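Local coordinates for serine-rich Repeat Adhesion Glycoprotein (Srr1) (Streptococcus agalactiae, PDB 4MBO) that probably serves as a surface adhesin that lets Streptococcus agalactiae attach to its host by binding fibrinogen, at residues 43-48 with 62-67; 80-85 with 116-121; 268-273 with 302-307. All coordinates share one frame; numbering follows the deposited sequence. Where two conformers were deposited one is given.

Contacts 1 and 2 belong to one immunoglobulin-like β-sandwich and use the same principle: side chains of two facing sheets meet in the interior without an interstrand hydrogen bond. Their centres lie about 16 Å apart, and strands 43-51 and 116-126, adjacent in one sheet, join them through Phe47 O and Val120 N, a probable hydrogen bond of 2.9 Å. Contact 3, in the adhesin C-terminal region, lies about 44 Å from contact 1 and about 52 Å from contact 2 between centres, and adds water bridges to one small apolar touch at the surface. A calcium ion lies about 7 Å from the Leu64 side chain; a MES molecule, probably from the crystallisation liquor, lies about 4 Å from the Gln306 side chain.

Contact 1 (43-48 with 62-67); sequences LVLNFA and VKLSDN
Val62 lays its CG2 methyl over one face of the Phe47 ring, 3.9 Å from CG2 to the centroid of the six ring carbons and 15° off the ring normal. This is a CH-pi contact slightly displaced toward the rim, with Phe47 CZ the closest ring atom at 3.8 Å from Val62 CG2. The other branch of the valine, CG1, turns to Leu45 and stands 4.2 Å from Leu45 CD2. That same leucine methyl continues the row: Leu45 CD2 lies 4.0 Å from Leu64 CD2. One side chain of each strand thus touches two of the other, Val62 reaching Phe47 and Leu45, and Leu45 reaching Val62 and Leu64.

A chi1 of 59° puts Phe47 CG between the backbone N and the carbonyl carbon and turns one ring face to Val62 CG2. Val120 and Leu145 also touch the Phe47 side chain, and Ala143 touches both leucines.

The two strands belong to different sheets of the immunoglobulin-like β-sandwich. The axes of segments 43-48 and 62-64 run nearly antiparallel at 153° and come within 10.5 Å, a gap that Leu45, Phe47, Val62 and Leu64 bridge. Just past the end of strand 59-64, the chain turns with a side-chain hydrogen bond, Ser65 OG to Asn67 OD1 at 2.7 Å, while Ser65 OG and Asn67 ND2 also bond to Thr142 and Cys140 of the neighbouring strand 139-145.

All four touching residues are buried, and no hydrogen bond crosses between the segments. Backbone polarity is instead answered within each sheet, as where Phe47 pairs with Val120, so this contact between the sheets rests on van der Waals attraction and the exclusion of water.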
loop_
_atom_site.group_PDB
_atom_site.type_symbol
_atom_site.label_atom_id
_atom_site.label_comp_id
_atom_site.label_asym_id
_atom_site.label_seq_id
_atom_site.Cartn_x
_atom_site.Cartn_y
_atom_site.Cartn_z
ATOM N N LEU A 43 10.592 -6.557 -1.941
ATOM C CA LEU A 43 11.645 -7.531 -1.645
ATOM C C LEU A 43 11.165 -8.887 -2.106
ATOM O O LEU A 43 10.015 -9.045 -2.527
ATOM C CB LEU A 43 11.934 -7.560 -0.155
ATOM C CG LEU A 43 12.449 -6.233 0.417
ATOM C CD1 LEU A 43 12.511 -6.283 1.942
ATOM C CD2 LEU A 43 13.790 -5.839 -0.189
ATOM N N VAL A 44 12.054 -9.881 -2.065
ATOM C CA VAL A 44 11.689 -11.222 -2.465
ATOM C C VAL A 44 12.064 -12.203 -1.345
ATOM O O VAL A 44 13.179 -12.175 -0.813
ATOM C CB VAL A 44 12.393 -11.633 -3.790
ATOM C CG1 VAL A 44 12.033 -13.076 -4.116
ATOM C CG2 VAL A 44 11.914 -10.727 -4.942
ATOM N N LEU A 45 11.108 -13.030 -0.983
ATOM C CA LEU A 45 11.300 -14.095 -0.010
ATOM C C LEU A 45 11.375 -15.439 -0.711
ATOM O O LEU A 45 10.536 -15.762 -1.558
ATOM C CB LEU A 45 10.106 -14.127 0.938
ATOM C CG LEU A 45 10.018 -15.317 1.915
ATOM C CD1 LEU A 45 11.203 -15.305 2.874
ATOM C CD2 LEU A 45 8.704 -15.274 2.678
ATOM N N ASN A 46 12.368 -16.238 -0.339
ATOM C CA ASN A 46 12.357 -17.595 -0.823
ATOM C C ASN A 46 12.705 -18.566 0.293
ATOM O O ASN A 46 13.441 -18.231 1.236
ATOM C CB ASN A 46 13.267 -17.802 -2.004
ATOM C CG ASN A 46 14.699 -17.831 -1.628
ATOM O OD1 ASN A 46 15.319 -16.802 -1.467
ATOM N ND2 ASN A 46 15.267 -19.045 -1.534
ATOM N N PHE A 47 12.135 -19.760 0.213
ATOM C CA PHE A 47 12.430 -20.806 1.178
ATOM C C PHE A 47 12.258 -22.159 0.525
ATOM O O PHE A 47 11.597 -22.293 -0.506
ATOM C CB PHE A 47 11.570 -20.668 2.459
ATOM C CG PHE A 47 10.092 -20.719 2.240
ATOM C CD1 PHE A 47 9.420 -21.932 2.245
ATOM C CD2 PHE A 47 9.374 -19.543 2.071
ATOM C CE1 PHE A 47 8.041 -21.970 2.046
ATOM C CE2 PHE A 47 8.004 -19.584 1.881
ATOM C CZ PHE A 47 7.355 -20.789 1.862
ATOM N N ALA A 48 12.856 -23.175 1.145
ATOM C CA ALA A 48 12.757 -24.522 0.634
ATOM C C ALA A 48 13.077 -25.482 1.764
ATOM O O ALA A 48 13.759 -25.118 2.737
ATOM C CB ALA A 48 13.738 -24.720 -0.508
ATOM N N VAL A 62 5.711 -19.949 8.145
ATOM C CA VAL A 62 6.814 -19.017 7.829
ATOM C C VAL A 62 6.492 -17.709 8.559
ATOM O O VAL A 62 5.456 -17.099 8.322
ATOM C CB VAL A 62 6.963 -18.794 6.334
ATOM C CG1 VAL A 62 8.030 -17.756 6.037
ATOM C CG2 VAL A 62 7.271 -20.104 5.642
ATOM N N LYS A 63 7.359 -17.311 9.468
ATOM C CA LYS A 63 7.127 -16.121 10.286
ATOM C C LYS A 63 7.812 -14.910 9.695
ATOM O O LYS A 63 8.988 -14.967 9.384
ATOM C CB LYS A 63 7.617 -16.379 11.692
ATOM C CG LYS A 63 7.036 -17.637 12.328
ATOM C CD LYS A 63 7.725 -17.842 13.673
ATOM C CE LYS A 63 7.349 -19.125 14.347
ATOM N NZ LYS A 63 8.024 -19.092 15.676
ATOM N N LEU A 64 7.083 -13.803 9.549
ATOM C CA LEU A 64 7.681 -12.564 9.084
ATOM C C LEU A 64 7.713 -11.562 10.261
ATOM O O LEU A 64 6.938 -11.634 11.205
ATOM C CB LEU A 64 6.884 -11.945 7.933
ATOM C CG LEU A 64 6.521 -12.853 6.761
ATOM C CD1 LEU A 64 5.682 -12.068 5.764
ATOM C CD2 LEU A 64 7.780 -13.435 6.150
ATOM N N SER A 65 8.652 -10.635 10.209
ATOM C CA SER A 65 8.696 -9.557 11.163
ATOM C C SER A 65 7.457 -8.684 11.021
ATOM O O SER A 65 6.771 -8.735 9.992
ATOM C CB SER A 65 10.003 -8.765 10.983
ATOM O OG SER A 65 10.240 -8.342 9.631
ATOM N N ASP A 66 7.136 -7.927 12.064
ATOM C CA ASP A 66 5.944 -7.104 12.081
ATOM C C ASP A 66 5.891 -6.057 11.005
ATOM O O ASP A 66 4.828 -5.502 10.747
ATOM C CB ASP A 66 5.839 -6.326 13.398
ATOM C CG ASP A 66 5.421 -7.149 14.548
ATOM O OD1 ASP A 66 5.301 -8.371 14.461
ATOM O OD2 ASP A 66 5.200 -6.503 15.617
ATOM N N ASN A 67 7.027 -5.736 10.405
ATOM C CA ASN A 67 7.045 -4.704 9.405
ATOM C C ASN A 67 7.086 -5.236 7.989
ATOM O O ASN A 67 7.446 -4.497 7.088
ATOM C CB ASN A 67 8.242 -3.784 9.626
ATOM C CG ASN A 67 9.568 -4.530 9.585
ATOM O OD1 ASN A 67 9.614 -5.728 9.292
ATOM N ND2 ASN A 67 10.651 -3.810 9.843
#

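Contact 2 (80-85 with 116-121); sequences QDIMDE and IKARVN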
loop_
_atom_site.group_PDB
_atom_site.type_symbol
_atom_site.label_atom_id
_atom_site.label_comp_id
_atom_site.label_asym_id
_atom_site.label_seq_id
_atom_site.Cartn_x
_atom_site.Cartn_y
_atom_site.Cartn_z
ATOM N N GLN A 80 0.517 -18.101 -2.874
ATOM C CA GLN A 80 0.455 -19.144 -3.890
ATOM C C GLN A 80 0.575 -20.538 -3.312
ATOM O O GLN A 80 1.238 -20.759 -2.285
ATOM C CB GLN A 80 1.523 -18.936 -4.982
ATOM C CG GLN A 80 1.423 -17.581 -5.686
ATOM C CD GLN A 80 0.082 -17.351 -6.378
ATOM O OE1 GLN A 80 -0.614 -16.367 -6.100
ATOM N NE2 GLN A 80 -0.310 -18.278 -7.244
ATOM N N ASP A 81 -0.115 -21.456 -3.962
ATOM C CA ASP A 81 -0.077 -22.841 -3.603
ATOM C C ASP A 81 1.345 -23.376 -3.795
ATOM O O ASP A 81 2.138 -22.858 -4.613
ATOM C CB ASP A 81 -0.994 -23.673 -4.524
ATOM C CG ASP A 81 -2.468 -23.269 -4.443
ATOM O OD1 ASP A 81 -2.922 -22.767 -3.380
ATOM O OD2 ASP A 81 -3.177 -23.510 -5.459
ATOM N N ILE A 82 1.639 -24.432 -3.066
ATOM C CA ILE A 82 2.877 -25.167 -3.245
ATOM C C ILE A 82 2.524 -26.419 -4.043
ATOM O O ILE A 82 1.667 -27.191 -3.626
ATOM C CB ILE A 82 3.506 -25.537 -1.919
ATOM C CG1 ILE A 82 3.805 -24.282 -1.097
ATOM C CG2 ILE A 82 4.800 -26.307 -2.159
ATOM C CD1 ILE A 82 4.528 -24.563 0.203
ATOM N N MET A 83 3.190 -26.623 -5.194
ATOM C CA MET A 83 2.931 -27.720 -6.072
ATOM C C MET A 83 4.127 -28.649 -6.143
ATOM O O MET A 83 5.256 -28.220 -5.890
ATOM C CB MET A 83 2.732 -27.191 -7.512
ATOM C CG MET A 83 1.892 -25.939 -7.588
ATOM S SD MET A 83 0.173 -26.290 -7.220
ATOM C CE MET A 83 -0.372 -26.761 -8.863
ATOM N N ASP A 84 3.880 -29.906 -6.501
ATOM C CA ASP A 84 4.976 -30.834 -6.717
ATOM C C ASP A 84 5.300 -30.896 -8.222
ATOM O O ASP A 84 4.729 -30.144 -9.033
ATOM C CB ASP A 84 4.742 -32.222 -6.095
ATOM C CG ASP A 84 3.775 -33.091 -6.869
ATOM O OD1 ASP A 84 3.184 -32.642 -7.879
ATOM O OD2 ASP A 84 3.621 -34.263 -6.443
ATOM N N GLU A 85 6.222 -31.772 -8.585
ATOM C CA GLU A 85 6.690 -31.827 -9.977
ATOM C C GLU A 85 5.631 -32.302 -10.972
ATOM O O GLU A 85 5.757 -32.063 -12.177
ATOM C CB GLU A 85 7.976 -32.663 -10.092
ATOM C CG GLU A 85 7.827 -34.178 -9.943
ATOM C CD GLU A 85 7.490 -34.650 -8.533
ATOM O OE1 GLU A 85 7.538 -33.850 -7.576
ATOM O OE2 GLU A 85 7.188 -35.856 -8.384
ATOM N N ILE A 116 8.766 -35.431 0.301
ATOM C CA ILE A 116 8.238 -34.247 -0.328
ATOM C C ILE A 116 9.284 -33.137 -0.341
ATOM O O ILE A 116 9.991 -32.927 0.637
ATOM C CB ILE A 116 7.025 -33.729 0.478
ATOM C CG1 ILE A 116 5.874 -34.740 0.405
ATOM C CG2 ILE A 116 6.565 -32.356 -0.027
ATOM C CD1 ILE A 116 4.774 -34.443 1.389
ATOM N N LYS A 117 9.370 -32.449 -1.475
ATOM C CA LYS A 117 10.219 -31.271 -1.620
ATOM C C LYS A 117 9.334 -30.054 -1.773
ATOM O O LYS A 117 8.359 -30.086 -2.522
ATOM C CB LYS A 117 11.096 -31.419 -2.843
ATOM C CG LYS A 117 12.138 -32.494 -2.635
ATOM C CD LYS A 117 13.199 -32.458 -3.700
ATOM C CE LYS A 117 12.632 -32.811 -5.052
ATOM N NZ LYS A 117 12.061 -34.184 -5.091
ATOM N N ALA A 118 9.666 -28.984 -1.062
ATOM C CA ALA A 118 8.911 -27.760 -1.137
ATOM C C ALA A 118 9.867 -26.634 -1.494
ATOM O O ALA A 118 10.977 -26.576 -0.997
ATOM C CB ALA A 118 8.207 -27.478 0.192
ATOM N N ARG A 119 9.431 -25.714 -2.353
ATOM C CA ARG A 119 10.270 -24.597 -2.736
ATOM C C ARG A 119 9.336 -23.471 -3.131
ATOM O O ARG A 119 8.447 -23.666 -3.956
ATOM C CB ARG A 119 11.173 -24.970 -3.925
ATOM C CG ARG A 119 12.186 -23.913 -4.323
ATOM C CD ARG A 119 13.252 -24.454 -5.287
ATOM N NE ARG A 119 13.932 -25.600 -4.680
ATOM C CZ ARG A 119 14.924 -25.497 -3.802
ATOM N NH1 ARG A 119 15.448 -24.298 -3.500
ATOM N NH2 ARG A 119 15.394 -26.580 -3.223
ATOM N N VAL A 120 9.565 -22.288 -2.568
ATOM C CA VAL A 120 8.717 -21.142 -2.812
ATOM C C VAL A 120 9.508 -19.845 -2.953
ATOM O O VAL A 120 10.526 -19.638 -2.246
ATOM C CB VAL A 120 7.754 -20.954 -1.601
ATOM C CG1 VAL A 120 6.918 -19.670 -1.726
ATOM C CG2 VAL A 120 6.846 -22.160 -1.445
ATOM N N ASN A 121 9.049 -19.024 -3.906
ATOM C CA ASN A 121 9.515 -17.664 -4.116
ATOM C C ASN A 121 8.265 -16.795 -4.085
ATOM O O ASN A 121 7.218 -17.182 -4.624
ATOM C CB ASN A 121 10.163 -17.481 -5.481
ATOM C CG ASN A 121 11.478 -18.197 -5.610
ATOM O OD1 ASN A 121 12.445 -17.893 -4.907
ATOM N ND2 ASN A 121 11.547 -19.100 -6.555
HETATM O O HOH W 1 7.543 -27.319 -4.328
#
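This is an apolar contact across the interior of an immunoglobulin-like β-sandwich, made where strand 82-83, outermost in its sheet within this chain, faces strand 116-126 of the other sheet. Ile82 supplies one side of it with both of its branches. With CG1 beside the backbone N (chi1 -59°), the longer branch is directed at Val120, whose CG2 methyl lies 3.7 Å from Ile82 CG1 and equally 3.7 Å from Ile82 CD1; the two side chains cross at about a right angle. The shorter branch meets Ala118, two residues before Val120, Ile82 CG2 standing 4.3 Å from Ala118 CB. One isoleucine thus meets two residues of strand 116-126, one with each branch. Tyr104 of strand 101-106 touches both Ile82 and Val120, and Ile82 is held in its own sheet by backbone bonds to strand 89-95.

No direct hydrogen bond links the segments, but a water bridges their backbones beside the apolar patch. It donates to Met83 O at 2.9 Å, and its other two bonds are weak: it donates to Lys117 O at 3.4 Å and accepts from Arg119 N at 3.2 Å.

Contact 3 (268-273 with 302-307); sequences KITIDW and SDINQT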
loop_
_atom_site.group_PDB
_atom_site.type_symbol
_atom_site.label_atom_id
_atom_site.label_comp_id
_atom_site.label_asym_id
_atom_site.label_seq_id
_atom_site.Cartn_x
_atom_site.Cartn_y
_atom_site.Cartn_z
ATOM N N LYS A 268 -13.915 14.330 -14.152
ATOM C CA LYS A 268 -13.255 15.178 -13.146
ATOM C C LYS A 268 -14.171 15.392 -11.981
ATOM O O LYS A 268 -15.360 15.642 -12.161
ATOM C CB LYS A 268 -12.948 16.603 -13.635
ATOM C CG LYS A 268 -11.871 16.799 -14.666
ATOM C CD LYS A 268 -11.593 18.296 -14.858
ATOM C CE LYS A 268 -12.866 19.133 -14.908
ATOM N NZ LYS A 268 -12.650 20.510 -15.476
ATOM N N ILE A 269 -13.580 15.372 -10.800
ATOM C CA ILE A 269 -14.238 15.725 -9.533
ATOM C C ILE A 269 -13.612 17.068 -9.137
ATOM O O ILE A 269 -12.375 17.217 -9.129
ATOM C CB ILE A 269 -13.978 14.667 -8.452
ATOM C CG1 ILE A 269 -14.804 13.426 -8.761
ATOM C CG2 ILE A 269 -14.285 15.193 -7.052
ATOM C CD1 ILE A 269 -14.413 12.213 -7.945
ATOM N N THR A 270 -14.455 18.063 -8.845
ATOM C CA THR A 270 -14.000 19.389 -8.507
ATOM C C THR A 270 -14.549 19.790 -7.147
ATOM O O THR A 270 -15.758 19.821 -6.926
ATOM C CB THR A 270 -14.502 20.431 -9.547
ATOM O OG1 THR A 270 -14.016 20.072 -10.858
ATOM C CG2 THR A 270 -13.995 21.815 -9.206
ATOM N N ILE A 271 -13.637 20.063 -6.219
ATOM C CA ILE A 271 -13.943 20.478 -4.856
ATOM C C ILE A 271 -13.518 21.915 -4.647
ATOM O O ILE A 271 -12.338 22.224 -4.752
ATOM C CB ILE A 271 -13.185 19.619 -3.821
ATOM C CG1 ILE A 271 -13.590 18.158 -3.985
ATOM C CG2 ILE A 271 -13.516 20.083 -2.415
ATOM C CD1 ILE A 271 -12.605 17.168 -3.357
ATOM N N ASP A 272 -14.481 22.786 -4.323
ATOM C CA ASP A 272 -14.223 24.198 -3.989
ATOM C C ASP A 272 -13.951 24.255 -2.476
ATOM O O ASP A 272 -14.812 23.863 -1.678
ATOM C CB ASP A 272 -15.490 24.995 -4.300
ATOM C CG ASP A 272 -15.374 26.484 -4.054
ATOM O OD1 ASP A 272 -14.375 26.997 -3.496
ATOM O OD2 ASP A 272 -16.395 27.170 -4.414
ATOM N N TRP A 273 -12.758 24.695 -2.090
ATOM C CA TRP A 273 -12.420 24.811 -0.665
ATOM C C TRP A 273 -13.046 26.036 0.008
ATOM O O TRP A 273 -12.897 26.223 1.213
ATOM C CB TRP A 273 -10.928 24.719 -0.435
ATOM C CG TRP A 273 -10.373 23.390 -0.848
ATOM C CD1 TRP A 273 -9.492 23.167 -1.862
ATOM C CD2 TRP A 273 -10.635 22.106 -0.246
ATOM N NE1 TRP A 273 -9.180 21.831 -1.927
ATOM C CE2 TRP A 273 -9.919 21.153 -0.984
ATOM C CE3 TRP A 273 -11.452 21.668 0.800
ATOM C CZ2 TRP A 273 -9.957 19.786 -0.686
ATOM C CZ3 TRP A 273 -11.503 20.292 1.085
ATOM C CH2 TRP A 273 -10.752 19.386 0.352
ATOM N N SER A 302 -5.485 23.969 -6.990
ATOM C CA SER A 302 -5.331 24.898 -8.116
ATOM C C SER A 302 -6.566 25.715 -8.302
ATOM O O SER A 302 -7.505 25.610 -7.535
ATOM C CB SER A 302 -5.141 24.081 -9.426
ATOM O OG SER A 302 -6.326 23.288 -9.752
ATOM N N ASP A 303 -6.549 26.552 -9.335
ATOM C CA ASP A 303 -7.766 27.200 -9.768
ATOM C C ASP A 303 -8.600 26.143 -10.531
ATOM O O ASP A 303 -8.124 25.019 -10.814
ATOM C CB ASP A 303 -7.439 28.388 -10.668
ATOM C CG ASP A 303 -6.745 27.969 -11.931
ATOM O OD1 ASP A 303 -5.768 27.228 -11.870
ATOM O OD2 ASP A 303 -7.193 28.413 -13.017
ATOM N N ILE A 304 -9.846 26.479 -10.840
ATOM C CA ILE A 304 -10.738 25.516 -11.457
ATOM C C ILE A 304 -10.248 25.062 -12.839
ATOM O O ILE A 304 -10.535 23.944 -13.240
ATOM C CB ILE A 304 -12.158 26.083 -11.480
ATOM C CG1 ILE A 304 -13.175 24.954 -11.518
ATOM C CG2 ILE A 304 -12.319 27.099 -12.606
ATOM C CD1 ILE A 304 -14.605 25.375 -11.297
ATOM N N ASN A 305 -9.459 25.922 -13.512
ATOM C CA ASN A 305 -8.908 25.698 -14.862
ATOM C C ASN A 305 -7.509 25.028 -14.842
ATOM O O ASN A 305 -6.940 24.776 -15.879
ATOM C CB ASN A 305 -8.819 27.053 -15.634
ATOM C CG ASN A 305 -10.190 27.658 -15.981
ATOM O OD1 ASN A 305 -10.964 27.079 -16.723
ATOM N ND2 ASN A 305 -10.455 28.860 -15.481
ATOM N N GLN A 306 -6.975 24.735 -13.661
ATOM C CA GLN A 306 -5.656 24.079 -13.515
ATOM C C GLN A 306 -4.569 24.848 -14.236
ATOM O O GLN A 306 -3.776 24.287 -14.992
ATOM C CB GLN A 306 -5.694 22.649 -14.041
ATOM C CG GLN A 306 -6.803 21.819 -13.475
ATOM C CD GLN A 306 -6.670 20.378 -13.913
ATOM O OE1 GLN A 306 -5.582 19.791 -13.842
ATOM N NE2 GLN A 306 -7.750 19.813 -14.325
ATOM N N THR A 307 -4.595 26.156 -14.018
ATOM C CA THR A 307 -3.680 27.077 -14.588
ATOM C C THR A 307 -2.484 27.393 -13.665
ATOM O O THR A 307 -1.404 27.756 -14.130
ATOM C CB THR A 307 -4.456 28.371 -14.900
ATOM O OG1 THR A 307 -5.584 28.032 -15.725
ATOM C CG2 THR A 307 -3.573 29.354 -15.610
HETATM O O HOH W 2 -12.761 21.490 -12.900
HETATM O O HOH W 3 -10.075 21.486 -14.577
#
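The flat carboxamide of Gln306 reaches toward the Lys268 side chain with its nitrogen, NE2 lying 4.2 Å from Lys268 CD, as the two side chains run alongside one another in opposite senses. The other flat group is the Trp273 indole, at the end of segment 268-273: Ile271 CG2 lies over one face, toward the rim, while Tyr284 stacks on the indole and Tyr260 meets it edge-to-face.

The motif is a β-hairpin whose connection, between strands 295-302 and 309-316, holds a type I turn from Asp303 to Gln306. In its antiparallel sheet, strand 210-215 separates 269-272 from 295-302, so the turn has to reach across one strand. It does so over Ile212, which Lys268, Thr270 and Gln306 all touch. The direct apolar meeting is Thr270 with Ile304, crossing at about a right angle, CG2 of the threonine 4.0 Å from CG1 of the isoleucine. Since Ile304 CG1 is anti to the backbone N (chi1 -155°), this branch leans to the strand.

The turn is closed by Gln306 N donating to Asp303 O at 3.1 Å. Asp303 OD1 holds the next residues, accepting Thr307 N at 2.7 Å through the syn lone pair and bonding Tyr308 N as well. No direct hydrogen bond crosses; the polar links found run through two waters. One accepts from Lys268 NZ, in the conformer given of two deposited, bonds Thr270 OG1, and makes a weak bond to Ile304 O.

The other water gathers three groups at once. It accepts from Lys268 NZ at 2.9 Å and from Gln306 NE2, which also bonds to Tyr298 OH, at 2.9 Å, and it donates to Ile304 O at 2.8 Å.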